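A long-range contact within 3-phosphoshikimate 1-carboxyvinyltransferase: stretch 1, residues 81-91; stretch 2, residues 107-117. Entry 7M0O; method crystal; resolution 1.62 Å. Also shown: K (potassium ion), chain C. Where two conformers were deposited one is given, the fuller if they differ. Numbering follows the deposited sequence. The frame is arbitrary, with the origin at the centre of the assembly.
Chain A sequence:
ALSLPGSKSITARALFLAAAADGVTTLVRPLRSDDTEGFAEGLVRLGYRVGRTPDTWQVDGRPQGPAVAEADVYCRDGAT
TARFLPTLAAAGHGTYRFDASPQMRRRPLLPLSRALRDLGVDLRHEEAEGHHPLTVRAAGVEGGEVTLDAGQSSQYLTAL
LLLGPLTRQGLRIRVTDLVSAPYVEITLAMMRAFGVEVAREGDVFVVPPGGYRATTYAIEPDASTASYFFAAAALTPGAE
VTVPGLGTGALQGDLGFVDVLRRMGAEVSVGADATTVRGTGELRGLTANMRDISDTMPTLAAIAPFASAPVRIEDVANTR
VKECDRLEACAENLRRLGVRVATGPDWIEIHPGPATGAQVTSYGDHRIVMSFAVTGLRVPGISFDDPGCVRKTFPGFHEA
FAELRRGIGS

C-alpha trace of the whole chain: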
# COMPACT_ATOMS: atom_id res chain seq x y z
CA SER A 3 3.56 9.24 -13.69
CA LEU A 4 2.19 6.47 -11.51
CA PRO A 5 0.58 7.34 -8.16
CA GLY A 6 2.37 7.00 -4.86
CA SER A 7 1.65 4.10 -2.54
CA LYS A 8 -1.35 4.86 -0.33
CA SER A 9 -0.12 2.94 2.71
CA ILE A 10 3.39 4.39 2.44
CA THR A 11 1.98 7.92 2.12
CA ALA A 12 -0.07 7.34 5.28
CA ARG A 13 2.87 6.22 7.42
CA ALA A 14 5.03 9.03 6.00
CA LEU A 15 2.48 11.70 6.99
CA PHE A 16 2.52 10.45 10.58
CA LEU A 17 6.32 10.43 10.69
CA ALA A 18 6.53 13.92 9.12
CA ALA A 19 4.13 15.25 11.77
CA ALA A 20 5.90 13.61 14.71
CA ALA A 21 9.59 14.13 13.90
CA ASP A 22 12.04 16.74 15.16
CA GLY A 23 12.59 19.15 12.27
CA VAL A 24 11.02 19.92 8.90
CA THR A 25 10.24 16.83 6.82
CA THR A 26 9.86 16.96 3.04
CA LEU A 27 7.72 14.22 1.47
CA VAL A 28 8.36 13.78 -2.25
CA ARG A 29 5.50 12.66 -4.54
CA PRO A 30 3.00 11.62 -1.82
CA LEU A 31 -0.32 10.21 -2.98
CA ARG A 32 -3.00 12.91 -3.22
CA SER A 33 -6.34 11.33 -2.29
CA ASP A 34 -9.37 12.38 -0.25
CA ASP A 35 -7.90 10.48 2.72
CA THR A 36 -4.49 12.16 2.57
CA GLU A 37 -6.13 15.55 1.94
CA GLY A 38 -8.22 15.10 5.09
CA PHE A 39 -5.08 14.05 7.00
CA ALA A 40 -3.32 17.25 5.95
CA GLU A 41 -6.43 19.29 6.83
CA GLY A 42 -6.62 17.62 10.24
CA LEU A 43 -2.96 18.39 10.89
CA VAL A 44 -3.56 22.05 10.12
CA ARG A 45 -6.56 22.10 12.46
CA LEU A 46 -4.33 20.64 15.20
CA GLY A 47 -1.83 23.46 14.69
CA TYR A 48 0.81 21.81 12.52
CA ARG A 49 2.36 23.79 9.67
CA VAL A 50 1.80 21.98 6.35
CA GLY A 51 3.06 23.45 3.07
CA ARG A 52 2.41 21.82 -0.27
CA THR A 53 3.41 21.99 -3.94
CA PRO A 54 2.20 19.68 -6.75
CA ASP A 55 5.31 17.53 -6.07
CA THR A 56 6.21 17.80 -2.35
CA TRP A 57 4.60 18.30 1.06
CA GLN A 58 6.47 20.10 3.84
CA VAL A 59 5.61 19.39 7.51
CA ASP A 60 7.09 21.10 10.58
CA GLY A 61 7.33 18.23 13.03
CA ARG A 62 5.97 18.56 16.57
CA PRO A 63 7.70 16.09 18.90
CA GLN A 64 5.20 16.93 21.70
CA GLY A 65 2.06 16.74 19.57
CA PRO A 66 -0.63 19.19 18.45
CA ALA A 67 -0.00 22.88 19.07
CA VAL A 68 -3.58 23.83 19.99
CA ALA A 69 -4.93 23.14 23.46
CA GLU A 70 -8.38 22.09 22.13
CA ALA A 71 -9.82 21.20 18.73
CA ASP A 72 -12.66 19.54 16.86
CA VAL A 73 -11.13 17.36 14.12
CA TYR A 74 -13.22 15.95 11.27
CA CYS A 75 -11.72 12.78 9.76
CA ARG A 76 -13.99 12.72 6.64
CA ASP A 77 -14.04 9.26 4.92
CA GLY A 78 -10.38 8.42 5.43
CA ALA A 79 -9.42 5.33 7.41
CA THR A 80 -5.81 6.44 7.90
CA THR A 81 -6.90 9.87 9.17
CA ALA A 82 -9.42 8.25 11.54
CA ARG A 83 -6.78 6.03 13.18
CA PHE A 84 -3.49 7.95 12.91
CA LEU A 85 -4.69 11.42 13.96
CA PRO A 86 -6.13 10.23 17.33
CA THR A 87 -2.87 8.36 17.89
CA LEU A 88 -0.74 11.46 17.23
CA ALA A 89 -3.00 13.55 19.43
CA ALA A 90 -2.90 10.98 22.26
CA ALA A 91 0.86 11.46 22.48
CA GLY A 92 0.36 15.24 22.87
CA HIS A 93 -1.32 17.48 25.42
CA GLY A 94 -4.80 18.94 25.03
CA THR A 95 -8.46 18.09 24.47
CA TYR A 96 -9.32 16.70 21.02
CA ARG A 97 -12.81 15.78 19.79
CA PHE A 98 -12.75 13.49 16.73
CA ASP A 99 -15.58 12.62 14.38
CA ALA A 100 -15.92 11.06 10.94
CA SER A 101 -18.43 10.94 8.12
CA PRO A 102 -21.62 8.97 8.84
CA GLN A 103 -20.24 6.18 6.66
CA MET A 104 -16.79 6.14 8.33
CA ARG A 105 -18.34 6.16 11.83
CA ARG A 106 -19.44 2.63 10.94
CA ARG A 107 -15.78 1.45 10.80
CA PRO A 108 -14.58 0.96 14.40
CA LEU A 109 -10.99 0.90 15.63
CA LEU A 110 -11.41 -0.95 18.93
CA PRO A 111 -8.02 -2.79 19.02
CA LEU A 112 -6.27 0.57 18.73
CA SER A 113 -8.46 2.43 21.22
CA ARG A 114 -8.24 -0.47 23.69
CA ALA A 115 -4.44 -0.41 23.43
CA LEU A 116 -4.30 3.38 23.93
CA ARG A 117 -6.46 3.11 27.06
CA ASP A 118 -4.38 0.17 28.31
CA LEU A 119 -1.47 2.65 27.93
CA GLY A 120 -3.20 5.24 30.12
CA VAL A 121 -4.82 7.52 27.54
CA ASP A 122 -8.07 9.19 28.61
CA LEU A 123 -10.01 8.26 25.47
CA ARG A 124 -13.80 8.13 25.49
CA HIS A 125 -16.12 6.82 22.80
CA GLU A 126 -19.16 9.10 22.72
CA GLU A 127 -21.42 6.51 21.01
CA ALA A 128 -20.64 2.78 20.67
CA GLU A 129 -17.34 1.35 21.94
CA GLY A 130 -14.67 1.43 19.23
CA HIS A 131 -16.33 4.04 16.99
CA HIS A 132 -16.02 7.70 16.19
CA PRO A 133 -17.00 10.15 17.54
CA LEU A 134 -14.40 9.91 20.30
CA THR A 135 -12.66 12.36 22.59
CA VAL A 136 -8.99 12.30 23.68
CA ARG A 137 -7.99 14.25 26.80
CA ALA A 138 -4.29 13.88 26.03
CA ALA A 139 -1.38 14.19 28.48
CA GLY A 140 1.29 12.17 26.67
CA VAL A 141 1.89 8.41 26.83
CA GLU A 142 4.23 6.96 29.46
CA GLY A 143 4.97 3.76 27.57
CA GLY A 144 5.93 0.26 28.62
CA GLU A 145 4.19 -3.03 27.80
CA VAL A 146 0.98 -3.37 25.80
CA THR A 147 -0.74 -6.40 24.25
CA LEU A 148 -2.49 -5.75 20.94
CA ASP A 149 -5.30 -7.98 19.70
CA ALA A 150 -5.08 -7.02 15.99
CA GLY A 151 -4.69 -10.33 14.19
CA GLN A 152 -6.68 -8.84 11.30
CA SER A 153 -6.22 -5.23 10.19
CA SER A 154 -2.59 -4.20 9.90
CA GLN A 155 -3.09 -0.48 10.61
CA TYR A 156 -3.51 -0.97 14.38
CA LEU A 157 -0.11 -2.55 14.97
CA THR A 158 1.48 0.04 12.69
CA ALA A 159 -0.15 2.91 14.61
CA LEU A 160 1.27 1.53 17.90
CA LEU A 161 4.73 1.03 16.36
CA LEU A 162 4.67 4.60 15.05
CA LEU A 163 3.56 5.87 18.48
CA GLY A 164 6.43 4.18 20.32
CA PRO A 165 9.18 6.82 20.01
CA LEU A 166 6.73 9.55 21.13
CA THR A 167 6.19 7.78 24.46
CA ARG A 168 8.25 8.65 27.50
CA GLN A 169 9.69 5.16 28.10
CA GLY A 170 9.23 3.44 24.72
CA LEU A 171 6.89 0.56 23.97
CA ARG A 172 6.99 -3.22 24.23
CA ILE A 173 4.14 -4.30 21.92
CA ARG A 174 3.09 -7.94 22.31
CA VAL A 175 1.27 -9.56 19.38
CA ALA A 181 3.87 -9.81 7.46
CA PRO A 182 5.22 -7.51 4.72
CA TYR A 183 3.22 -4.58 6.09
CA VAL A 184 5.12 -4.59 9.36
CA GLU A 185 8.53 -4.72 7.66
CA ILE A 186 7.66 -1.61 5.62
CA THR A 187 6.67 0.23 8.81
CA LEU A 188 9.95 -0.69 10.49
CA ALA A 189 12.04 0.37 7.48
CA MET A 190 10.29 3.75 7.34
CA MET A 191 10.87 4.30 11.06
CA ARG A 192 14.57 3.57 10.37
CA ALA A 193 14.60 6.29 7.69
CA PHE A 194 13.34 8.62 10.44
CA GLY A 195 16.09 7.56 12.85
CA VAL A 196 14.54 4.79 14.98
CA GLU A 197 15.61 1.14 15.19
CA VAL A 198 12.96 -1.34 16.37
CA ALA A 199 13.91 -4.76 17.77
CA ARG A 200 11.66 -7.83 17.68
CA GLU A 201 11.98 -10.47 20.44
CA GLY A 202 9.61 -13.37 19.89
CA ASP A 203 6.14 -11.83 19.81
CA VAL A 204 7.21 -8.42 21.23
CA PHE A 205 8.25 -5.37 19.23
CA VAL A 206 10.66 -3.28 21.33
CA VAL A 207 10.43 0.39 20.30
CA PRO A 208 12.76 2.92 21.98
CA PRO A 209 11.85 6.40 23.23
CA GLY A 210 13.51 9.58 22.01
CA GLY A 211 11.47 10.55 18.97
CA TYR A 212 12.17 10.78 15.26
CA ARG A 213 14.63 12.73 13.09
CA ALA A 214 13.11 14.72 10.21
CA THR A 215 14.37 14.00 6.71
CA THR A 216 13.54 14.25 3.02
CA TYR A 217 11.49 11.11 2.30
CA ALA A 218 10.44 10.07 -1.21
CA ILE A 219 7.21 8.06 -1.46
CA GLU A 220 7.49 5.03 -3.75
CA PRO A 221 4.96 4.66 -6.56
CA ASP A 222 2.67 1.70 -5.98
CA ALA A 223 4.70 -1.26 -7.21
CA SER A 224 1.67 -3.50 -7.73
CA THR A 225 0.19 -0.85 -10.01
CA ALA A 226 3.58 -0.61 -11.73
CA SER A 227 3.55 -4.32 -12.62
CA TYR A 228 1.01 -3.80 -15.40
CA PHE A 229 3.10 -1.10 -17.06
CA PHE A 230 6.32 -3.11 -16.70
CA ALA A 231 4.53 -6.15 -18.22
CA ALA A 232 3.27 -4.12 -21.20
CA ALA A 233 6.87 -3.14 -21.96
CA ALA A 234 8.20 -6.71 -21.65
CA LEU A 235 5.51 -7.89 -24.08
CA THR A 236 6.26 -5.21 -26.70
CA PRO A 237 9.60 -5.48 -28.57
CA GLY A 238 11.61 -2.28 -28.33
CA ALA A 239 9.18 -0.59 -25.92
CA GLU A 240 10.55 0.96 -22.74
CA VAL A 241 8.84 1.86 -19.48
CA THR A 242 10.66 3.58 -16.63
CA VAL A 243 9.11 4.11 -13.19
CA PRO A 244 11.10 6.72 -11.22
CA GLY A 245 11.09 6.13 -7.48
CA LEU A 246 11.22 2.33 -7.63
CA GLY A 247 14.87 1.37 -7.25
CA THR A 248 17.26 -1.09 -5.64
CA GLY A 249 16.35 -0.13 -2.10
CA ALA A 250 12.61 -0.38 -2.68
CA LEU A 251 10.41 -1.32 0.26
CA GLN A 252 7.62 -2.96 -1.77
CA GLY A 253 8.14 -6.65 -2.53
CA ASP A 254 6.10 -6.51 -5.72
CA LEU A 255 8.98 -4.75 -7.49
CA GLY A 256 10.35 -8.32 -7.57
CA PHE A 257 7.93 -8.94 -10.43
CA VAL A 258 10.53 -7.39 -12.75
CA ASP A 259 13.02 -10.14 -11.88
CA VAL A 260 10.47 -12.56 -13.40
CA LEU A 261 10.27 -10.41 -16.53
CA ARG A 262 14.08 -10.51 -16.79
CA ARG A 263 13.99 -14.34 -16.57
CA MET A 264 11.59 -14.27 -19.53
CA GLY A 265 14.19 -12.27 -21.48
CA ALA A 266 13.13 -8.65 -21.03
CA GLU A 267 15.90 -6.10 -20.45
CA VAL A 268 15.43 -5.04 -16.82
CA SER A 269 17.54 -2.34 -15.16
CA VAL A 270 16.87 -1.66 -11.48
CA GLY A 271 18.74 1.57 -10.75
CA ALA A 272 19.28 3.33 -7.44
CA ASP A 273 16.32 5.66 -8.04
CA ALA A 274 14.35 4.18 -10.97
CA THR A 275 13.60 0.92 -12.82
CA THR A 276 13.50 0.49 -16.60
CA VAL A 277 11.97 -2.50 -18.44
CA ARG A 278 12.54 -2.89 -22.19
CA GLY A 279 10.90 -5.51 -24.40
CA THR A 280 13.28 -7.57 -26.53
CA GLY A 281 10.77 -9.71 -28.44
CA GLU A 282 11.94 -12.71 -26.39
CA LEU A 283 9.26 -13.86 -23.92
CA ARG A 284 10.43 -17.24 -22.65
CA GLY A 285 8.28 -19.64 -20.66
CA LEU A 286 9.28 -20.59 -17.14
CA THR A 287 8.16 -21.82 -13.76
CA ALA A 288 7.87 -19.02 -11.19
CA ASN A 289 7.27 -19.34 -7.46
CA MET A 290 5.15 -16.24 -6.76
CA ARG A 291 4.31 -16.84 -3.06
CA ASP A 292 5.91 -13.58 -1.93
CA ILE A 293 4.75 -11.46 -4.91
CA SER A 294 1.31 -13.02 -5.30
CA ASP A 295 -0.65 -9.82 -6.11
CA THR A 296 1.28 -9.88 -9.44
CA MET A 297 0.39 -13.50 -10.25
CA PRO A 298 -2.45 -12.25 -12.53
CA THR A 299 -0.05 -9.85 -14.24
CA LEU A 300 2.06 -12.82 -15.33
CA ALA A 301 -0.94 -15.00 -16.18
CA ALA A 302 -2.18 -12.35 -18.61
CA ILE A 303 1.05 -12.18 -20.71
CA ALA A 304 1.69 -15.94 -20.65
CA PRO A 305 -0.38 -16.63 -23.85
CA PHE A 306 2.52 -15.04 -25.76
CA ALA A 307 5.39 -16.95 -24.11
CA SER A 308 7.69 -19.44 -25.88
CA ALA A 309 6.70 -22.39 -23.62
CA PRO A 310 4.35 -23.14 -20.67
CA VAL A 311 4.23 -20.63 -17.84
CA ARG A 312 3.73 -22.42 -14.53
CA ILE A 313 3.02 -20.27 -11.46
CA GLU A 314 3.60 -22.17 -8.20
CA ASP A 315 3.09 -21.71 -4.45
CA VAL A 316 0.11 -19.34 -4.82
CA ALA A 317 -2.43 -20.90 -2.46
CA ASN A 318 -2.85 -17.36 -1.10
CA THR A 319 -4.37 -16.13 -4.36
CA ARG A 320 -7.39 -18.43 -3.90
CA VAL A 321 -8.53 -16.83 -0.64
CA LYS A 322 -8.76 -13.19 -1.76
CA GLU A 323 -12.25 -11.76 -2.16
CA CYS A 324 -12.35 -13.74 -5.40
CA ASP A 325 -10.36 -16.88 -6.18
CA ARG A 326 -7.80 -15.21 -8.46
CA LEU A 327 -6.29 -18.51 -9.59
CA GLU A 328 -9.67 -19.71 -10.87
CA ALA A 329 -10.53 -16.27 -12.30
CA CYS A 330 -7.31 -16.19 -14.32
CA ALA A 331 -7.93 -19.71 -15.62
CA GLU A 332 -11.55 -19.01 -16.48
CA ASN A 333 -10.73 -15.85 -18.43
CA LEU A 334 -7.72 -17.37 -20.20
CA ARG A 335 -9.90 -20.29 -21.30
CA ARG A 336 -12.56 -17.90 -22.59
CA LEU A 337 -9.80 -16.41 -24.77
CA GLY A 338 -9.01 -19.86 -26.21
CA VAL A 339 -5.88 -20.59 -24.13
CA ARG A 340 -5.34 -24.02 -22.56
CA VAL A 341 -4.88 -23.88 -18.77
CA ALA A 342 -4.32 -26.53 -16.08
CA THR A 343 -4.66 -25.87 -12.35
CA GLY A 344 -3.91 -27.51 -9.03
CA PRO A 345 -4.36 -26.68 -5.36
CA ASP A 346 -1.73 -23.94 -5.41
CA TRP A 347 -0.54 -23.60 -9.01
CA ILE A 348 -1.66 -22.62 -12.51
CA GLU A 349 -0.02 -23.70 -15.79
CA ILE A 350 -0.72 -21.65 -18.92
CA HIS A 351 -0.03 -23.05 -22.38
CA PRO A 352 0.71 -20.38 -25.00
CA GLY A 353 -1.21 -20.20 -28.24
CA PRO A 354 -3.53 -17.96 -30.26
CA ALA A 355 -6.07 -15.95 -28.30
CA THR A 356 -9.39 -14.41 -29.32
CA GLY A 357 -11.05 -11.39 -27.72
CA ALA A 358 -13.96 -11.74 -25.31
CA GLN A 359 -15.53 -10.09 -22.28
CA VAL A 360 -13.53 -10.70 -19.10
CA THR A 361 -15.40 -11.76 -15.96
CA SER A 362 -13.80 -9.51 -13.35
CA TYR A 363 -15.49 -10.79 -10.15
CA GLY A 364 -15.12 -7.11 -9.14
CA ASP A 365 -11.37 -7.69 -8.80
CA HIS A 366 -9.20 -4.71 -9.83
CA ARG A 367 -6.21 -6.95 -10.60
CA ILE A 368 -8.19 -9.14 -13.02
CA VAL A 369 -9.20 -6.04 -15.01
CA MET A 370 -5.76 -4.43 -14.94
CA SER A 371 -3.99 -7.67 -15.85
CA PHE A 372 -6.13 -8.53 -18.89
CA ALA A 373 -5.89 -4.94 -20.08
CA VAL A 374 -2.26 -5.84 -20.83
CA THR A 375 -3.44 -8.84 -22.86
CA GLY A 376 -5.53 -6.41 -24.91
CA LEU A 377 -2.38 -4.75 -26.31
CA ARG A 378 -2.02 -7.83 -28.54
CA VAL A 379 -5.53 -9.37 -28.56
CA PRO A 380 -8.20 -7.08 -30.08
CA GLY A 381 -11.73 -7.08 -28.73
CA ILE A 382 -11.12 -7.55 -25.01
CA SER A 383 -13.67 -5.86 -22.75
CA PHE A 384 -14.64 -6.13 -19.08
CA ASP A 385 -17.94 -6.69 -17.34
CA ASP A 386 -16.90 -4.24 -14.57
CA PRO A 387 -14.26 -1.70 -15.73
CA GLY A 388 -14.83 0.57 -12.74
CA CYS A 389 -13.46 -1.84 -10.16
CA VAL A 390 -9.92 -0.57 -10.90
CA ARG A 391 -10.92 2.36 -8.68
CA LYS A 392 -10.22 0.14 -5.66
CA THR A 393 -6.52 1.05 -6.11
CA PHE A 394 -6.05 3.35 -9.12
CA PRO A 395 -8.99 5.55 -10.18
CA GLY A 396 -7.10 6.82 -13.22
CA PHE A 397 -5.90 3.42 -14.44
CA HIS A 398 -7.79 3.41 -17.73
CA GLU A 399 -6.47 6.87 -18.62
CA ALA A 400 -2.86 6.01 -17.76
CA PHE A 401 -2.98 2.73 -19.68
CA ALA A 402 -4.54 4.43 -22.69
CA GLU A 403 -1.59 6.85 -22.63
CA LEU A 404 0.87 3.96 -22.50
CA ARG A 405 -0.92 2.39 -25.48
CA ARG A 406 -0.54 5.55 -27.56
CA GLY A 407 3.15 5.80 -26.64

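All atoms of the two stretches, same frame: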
# COMPACT_ATOMS: atom_id res chain seq x y z
N THR A 81 -6.65 8.69 8.35
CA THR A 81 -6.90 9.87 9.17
C THR A 81 -7.61 9.50 10.47
O THR A 81 -7.25 9.99 11.54
CB THR A 81 -7.73 10.88 8.38
OG1 THR A 81 -7.12 11.12 7.09
CG2 THR A 81 -7.88 12.19 9.13
N ALA A 82 -8.60 8.61 10.38
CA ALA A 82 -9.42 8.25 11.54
C ALA A 82 -8.66 7.46 12.59
O ALA A 82 -9.07 7.46 13.76
CB ALA A 82 -10.64 7.44 11.08
N ARG A 83 -7.57 6.78 12.21
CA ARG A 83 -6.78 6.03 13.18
C ARG A 83 -5.49 6.74 13.57
O ARG A 83 -5.14 6.75 14.75
CB ARG A 83 -6.45 4.64 12.63
CG ARG A 83 -7.69 3.81 12.37
CD ARG A 83 -7.48 2.88 11.19
NE ARG A 83 -8.65 2.03 10.96
CZ ARG A 83 -8.74 1.13 9.99
NH1 ARG A 83 -7.74 0.96 9.14
NH2 ARG A 83 -9.84 0.40 9.87
N PHE A 84 -4.79 7.35 12.61
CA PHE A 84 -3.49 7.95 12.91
C PHE A 84 -3.61 9.29 13.63
O PHE A 84 -2.79 9.60 14.49
CB PHE A 84 -2.68 8.14 11.63
CG PHE A 84 -2.06 6.88 11.10
CD1 PHE A 84 -2.32 5.64 11.69
CD2 PHE A 84 -1.20 6.93 10.01
CE1 PHE A 84 -1.75 4.49 11.19
CE2 PHE A 84 -0.62 5.77 9.50
CZ PHE A 84 -0.89 4.55 10.09
N LEU A 85 -4.58 10.13 13.26
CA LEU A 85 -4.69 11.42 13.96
C LEU A 85 -5.01 11.27 15.44
O LEU A 85 -4.39 11.97 16.25
CB LEU A 85 -5.72 12.32 13.25
CG LEU A 85 -5.22 13.02 11.99
CD1 LEU A 85 -6.16 14.14 11.60
CD2 LEU A 85 -3.80 13.57 12.17
N PRO A 86 -5.95 10.42 15.87
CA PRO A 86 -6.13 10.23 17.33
C PRO A 86 -4.89 9.71 18.01
O PRO A 86 -4.63 10.05 19.18
CB PRO A 86 -7.27 9.22 17.41
CG PRO A 86 -8.06 9.45 16.13
CD PRO A 86 -7.00 9.71 15.10
N THR A 87 -4.11 8.88 17.32
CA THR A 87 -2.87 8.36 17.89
C THR A 87 -1.85 9.48 18.11
O THR A 87 -1.25 9.59 19.19
CB THR A 87 -2.28 7.29 16.97
OG1 THR A 87 -3.20 6.22 16.81
CG2 THR A 87 -0.94 6.76 17.53
N LEU A 88 -1.60 10.29 17.08
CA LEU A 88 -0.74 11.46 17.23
C LEU A 88 -1.20 12.37 18.35
O LEU A 88 -0.39 12.86 19.15
CB LEU A 88 -0.72 12.26 15.92
CG LEU A 88 0.24 11.80 14.85
CD1 LEU A 88 -0.16 12.45 13.52
CD2 LEU A 88 1.68 12.18 15.24
N ALA A 89 -2.50 12.66 18.40
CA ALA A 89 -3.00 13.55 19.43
C ALA A 89 -2.82 12.94 20.82
O ALA A 89 -2.50 13.66 21.77
CB ALA A 89 -4.47 13.87 19.17
N ALA A 90 -3.03 11.63 20.95
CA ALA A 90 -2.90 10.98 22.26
C ALA A 90 -1.51 11.15 22.84
O ALA A 90 -1.35 11.17 24.07
CB ALA A 90 -3.23 9.49 22.15
N ALA A 91 -0.49 11.25 21.99
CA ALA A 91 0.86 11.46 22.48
C ALA A 91 1.13 12.90 22.89
O ALA A 91 2.16 13.17 23.50
CB ALA A 91 1.88 11.04 21.43
N ARG A 107 -17.01 2.24 10.80
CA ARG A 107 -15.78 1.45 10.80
C ARG A 107 -15.05 1.64 12.12
O ARG A 107 -14.29 2.61 12.27
CB ARG A 107 -14.88 1.84 9.62
CG ARG A 107 -15.49 1.52 8.24
CD ARG A 107 -14.49 1.78 7.13
NE ARG A 107 -13.23 1.08 7.38
CZ ARG A 107 -12.17 1.14 6.59
NH1 ARG A 107 -12.20 1.87 5.49
NH2 ARG A 107 -11.07 0.47 6.90
N PRO A 108 -15.22 0.75 13.10
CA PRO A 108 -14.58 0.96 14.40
C PRO A 108 -13.08 0.70 14.35
O PRO A 108 -12.53 0.20 13.37
CB PRO A 108 -15.29 -0.03 15.32
CG PRO A 108 -15.70 -1.14 14.41
CD PRO A 108 -16.04 -0.48 13.08
N LEU A 109 -12.43 1.06 15.45
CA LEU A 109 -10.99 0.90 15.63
C LEU A 109 -10.68 0.39 17.03
O LEU A 109 -9.72 0.82 17.67
CB LEU A 109 -10.26 2.22 15.36
CG LEU A 109 -10.73 3.42 16.21
CD1 LEU A 109 -9.55 4.25 16.70
CD2 LEU A 109 -11.68 4.31 15.42
N LEU A 110 -11.49 -0.55 17.52
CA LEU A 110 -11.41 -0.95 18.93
C LEU A 110 -10.05 -1.51 19.35
O LEU A 110 -9.59 -1.18 20.45
CB LEU A 110 -12.52 -1.95 19.26
CG LEU A 110 -12.63 -2.26 20.76
CD1 LEU A 110 -12.82 -0.97 21.59
CD2 LEU A 110 -13.77 -3.23 20.99
N PRO A 111 -9.36 -2.35 18.56
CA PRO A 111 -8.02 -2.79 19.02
C PRO A 111 -7.08 -1.64 19.32
O PRO A 111 -6.31 -1.70 20.29
CB PRO A 111 -7.52 -3.65 17.86
CG PRO A 111 -8.77 -4.16 17.21
CD PRO A 111 -9.76 -3.05 17.32
N LEU A 112 -7.14 -0.58 18.51
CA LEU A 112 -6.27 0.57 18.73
C LEU A 112 -6.72 1.37 19.95
O LEU A 112 -5.89 1.77 20.78
CB LEU A 112 -6.26 1.46 17.49
CG LEU A 112 -5.42 2.73 17.63
CD1 LEU A 112 -3.96 2.41 17.99
CD2 LEU A 112 -5.52 3.51 16.33
N SER A 113 -8.02 1.61 20.09
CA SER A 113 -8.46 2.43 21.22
C SER A 113 -8.35 1.66 22.53
O SER A 113 -8.15 2.27 23.59
CB SER A 113 -9.88 2.94 20.99
OG SER A 113 -10.83 1.92 21.22
N ARG A 114 -8.47 0.33 22.48
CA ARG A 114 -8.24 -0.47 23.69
C ARG A 114 -6.78 -0.42 24.11
O ARG A 114 -6.47 -0.31 25.30
CB ARG A 114 -8.70 -1.91 23.45
CG ARG A 114 -8.34 -2.89 24.56
CD ARG A 114 -7.66 -4.10 23.96
NE ARG A 114 -6.54 -3.68 23.12
CZ ARG A 114 -6.19 -4.23 21.97
NH1 ARG A 114 -6.86 -5.27 21.48
NH2 ARG A 114 -5.16 -3.75 21.31
N ALA A 115 -5.87 -0.48 23.13
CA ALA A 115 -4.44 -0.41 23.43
C ALA A 115 -4.06 0.96 23.98
O ALA A 115 -3.24 1.05 24.90
CB ALA A 115 -3.64 -0.75 22.17
N LEU A 116 -4.63 2.05 23.43
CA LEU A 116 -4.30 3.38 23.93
C LEU A 116 -4.77 3.56 25.37
O LEU A 116 -4.08 4.19 26.18
CB LEU A 116 -4.94 4.46 23.05
CG LEU A 116 -4.29 4.63 21.67
CD1 LEU A 116 -5.13 5.60 20.77
CD2 LEU A 116 -2.86 5.14 21.78
N ARG A 117 -5.96 3.04 25.69
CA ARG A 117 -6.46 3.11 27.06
C ARG A 117 -5.71 2.18 28.00
O ARG A 117 -5.46 2.54 29.17
CB ARG A 117 -7.96 2.83 27.05
CG ARG A 117 -8.75 4.01 26.43
CD ARG A 117 -10.23 3.67 26.35
NE ARG A 117 -10.51 2.67 25.33
CZ ARG A 117 -11.72 2.15 25.11
NH1 ARG A 117 -12.75 2.56 25.83
NH2 ARG A 117 -11.90 1.24 24.15
K K C . -4.33 1.64 31.78
O HOH W 1 -11.13 2.00 11.66

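Two helical segments of 3-phosphoshikimate 1-carboxyvinyltransferase run side by side in the same direction, their axes 7° from parallel and 11.0 Å apart at closest approach. The first helix enters from earlier in the chain and is kinked at Pro-86, whose ring nitrogen carries no hydrogen and so makes no bond to the preceding turn. The second begins at Leu-110, with Leu-109 in the N-cap position, and continues beyond Arg-117. Because the helices are co-directional, the register advances in step: Arg-83 CA lies 7.1 Å from Leu-109 CA, and Ala-90 CA lies 7.9 Å from Leu-116 CA. No direct hydrogen bond joins the stretches; packing is mostly apolar, and together they bury 370 Å².

Leu-109, Leu-112 and Leu-116 all point their CA-to-CB bonds toward the first helix. Leu-109 packs against the aliphatic part of Arg-83, with Leu-109 CB 4.3 Å from Arg-83 CG. One turn on, Leu-112 CD2 comes within 3.6 Å of both Arg-83 O and Thr-87 OG1, and 4.0 Å from Arg-83 CB. The two oxygens that Leu-112 CD2 touches are themselves bonded: Thr-87 OG1 donates a hydrogen bond to Arg-83 O at 2.9 Å, within its own helix. The hydroxyl's proton is used within the first helix, while the backbone bond from Thr-87 N to the same Arg-83 O is weak at 3.5 Å. Farther along, Leu-116 meets the small side chain of Ala-90, with Leu-116 CD2 4.4 Å from Ala-90 CB, and Leu-116 CD1 lies 4.4 Å from Thr-87 OG1.

At the other end the contact turns polar. The CA-to-CB bond of Arg-83 points sideways, but its extended side chain brings the guanidinium close to the second stretch. There Arg-83 NH2 lies 3.2 Å from Arg-107 NH2, an approach of two like-charged donors that cannot hydrogen-bond to each other. A water provides the link that direct contact lacks: it accepts from Arg-83 NE at 2.6 Å and donates to Pro-108 O at 2.9 Å. Pro-108 O lies near the plane of the Arg-83 guanidinium, at its edge, but 4.4 Å from Arg-83 NH2, and the water bridges the gap.

Away from the interface, Arg-117 NE donates to Ser-113 O at 3.0 Å, folding the side chain back along its own helix. Arg-117 O binds the potassium ion K at 3.0 Å.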